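Local coordinates for protein arginine--tRNA ligase (Campylobacter jejuni, PDB 3FNR) that catalyses the ATP-dependent attachment of L-arginine to tRNA(Arg), releasing AMP and diphosphate, as a monomeric class I aminoacyl-tRNA synthetase, at residues K111-Y114 / I115-A119. The protein carries 1 engineered substitution. Numbering follows the deposited sequence.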
loop_
_atom_site.group_PDB
_atom_site.type_symbol
_atom_site.label_atom_id
_atom_site.label_comp_id
_atom_site.label_asym_id
_atom_site.label_seq_id
_atom_site.Cartn_x
_atom_site.Cartn_y
_atom_site.Cartn_z
ATOM N N LYS A 111 -16.920 -8.375 17.495
ATOM C CA LYS A 111 -16.382 -8.685 18.816
ATOM C C LYS A 111 -14.871 -8.474 18.838
ATOM O O LYS A 111 -14.224 -8.456 17.787
ATOM C CB LYS A 111 -16.723 -10.133 19.189
ATOM C CG LYS A 111 -16.296 -11.160 18.145
ATOM C CD LYS A 111 -17.404 -12.157 17.876
ATOM C CE LYS A 111 -17.416 -12.577 16.414
ATOM N NZ LYS A 111 -18.722 -13.180 16.030
ATOM N N GLY A 112 -14.315 -8.314 20.036
ATOM C CA GLY A 112 -12.874 -8.185 20.204
ATOM C C GLY A 112 -12.458 -7.151 21.228
ATOM O O GLY A 112 -13.296 -6.473 21.823
ATOM N N GLU A 113 -11.149 -7.041 21.426
ATOM C CA GLU A 113 -10.563 -6.052 22.320
ATOM C C GLU A 113 -10.918 -4.626 21.886
ATOM O O GLU A 113 -11.160 -3.763 22.732
ATOM C CB GLU A 113 -9.044 -6.233 22.382
ATOM C CG GLU A 113 -8.360 -5.538 23.560
ATOM C CD GLU A 113 -6.839 -5.682 23.542
ATOM O OE1 GLU A 113 -6.323 -6.613 22.878
ATOM O OE2 GLU A 113 -6.157 -4.862 24.199
ATOM N N TYR A 114 -10.973 -4.391 20.572
ATOM C CA TYR A 114 -11.291 -3.063 20.042
ATOM C C TYR A 114 -12.742 -2.660 20.306
ATOM O O TYR A 114 -13.029 -1.478 20.488
ATOM C CB TYR A 114 -10.949 -2.955 18.545
ATOM C CG TYR A 114 -12.027 -3.448 17.595
ATOM C CD1 TYR A 114 -12.187 -4.808 17.334
ATOM C CD2 TYR A 114 -12.887 -2.548 16.960
ATOM C CE1 TYR A 114 -13.175 -5.262 16.458
ATOM C CE2 TYR A 114 -13.878 -2.989 16.087
ATOM C CZ TYR A 114 -14.017 -4.344 15.839
ATOM O OH TYR A 114 -14.994 -4.787 14.979
ATOM N N ILE A 115 -13.640 -3.643 20.325
ATOM C CA ILE A 115 -15.057 -3.385 20.545
ATOM C C ILE A 115 -15.339 -3.015 22.008
ATOM O O ILE A 115 -16.206 -2.178 22.277
ATOM C CB ILE A 115 -15.974 -4.546 20.009
ATOM C CG1 ILE A 115 -17.212 -3.982 19.311
ATOM C CG2 ILE A 115 -16.396 -5.528 21.099
ATOM C CD1 ILE A 115 -16.967 -3.537 17.879
ATOM N N VAL A 116 -14.580 -3.602 22.936
ATOM C CA VAL A 116 -14.775 -3.315 24.353
ATOM C C VAL A 116 -14.117 -1.993 24.770
ATOM O O VAL A 116 -14.627 -1.312 25.658
ATOM C CB VAL A 116 -14.403 -4.515 25.298
ATOM C CG1 VAL A 116 -15.143 -5.785 24.884
ATOM C CG2 VAL A 116 -12.902 -4.762 25.362
ATOM N N ASP A 117 -13.011 -1.626 24.114
ATOM C CA ASP A 117 -12.333 -0.340 24.360
ATOM C C ASP A 117 -13.193 0.836 23.894
ATOM O O ASP A 117 -13.281 1.872 24.562
ATOM C CB ASP A 117 -10.974 -0.281 23.647
ATOM C CG ASP A 117 -9.988 -1.327 24.152
ATOM O OD1 ASP A 117 -8.938 -1.502 23.494
ATOM O OD2 ASP A 117 -10.258 -1.985 25.183
ATOM N N LEU A 118 -13.822 0.643 22.739
ATOM C CA LEU A 118 -14.683 1.626 22.113
ATOM C C LEU A 118 -15.988 1.783 22.893
ATOM O O LEU A 118 -16.518 2.888 22.997
ATOM C CB LEU A 118 -14.960 1.192 20.672
ATOM C CG LEU A 118 -15.568 2.123 19.630
ATOM C CD1 LEU A 118 -14.792 3.426 19.504
ATOM C CD2 LEU A 118 -15.604 1.382 18.309
ATOM N N ALA A 119 -16.490 0.671 23.440
ATOM C CA ALA A 119 -17.648 0.670 24.337
ATOM C C ALA A 119 -17.393 1.456 25.627
ATOM O O ALA A 119 -18.297 2.108 26.149
ATOM C CB ALA A 119 -18.042 -0.744 24.668
#
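The N-terminal first turn of helix 113-126 brings Y114 against I115, with G112 in the N-cap position. Chi1 of Y114, 85°, sets CG between the backbone N and the carbonyl carbon, which lays one face of the ring over the amide of I115, CG lying 3.2 Å from I115 N. Y114 and I115 extend alongside one another, and I115 CD1 packs on the far half of the ring, 3.6 Å from Y114 CE2. The Y114 hydroxyl is hydrogen-bonded to the carbonyl of T42 in the HIGH region, and the side chain also touches P44 there and M147 of helix 136-157. The methyl I115 CG2 turns back to G112, 3.3 Å from its O. G112 O accepts weak bonds from both I115 N and V116 N. Regular i to i+4 bonding follows: D117 N reaches E113 O at 3.1 Å, and L118 N bonds to Y114 O in the same way. On the exposed side the E113 and D117 carboxylates stand with their planes 90° apart, E113 OE2 4.4 Å from D117 OD1; the like charges probably disfavour a closer approach. Buried L118 packs against I90 and W142. The arrangement is that of a helix N-terminus with glycine at the N-cap position, here joined through its tyrosine to the HIGH motif of a class I synthetase catalytic domain.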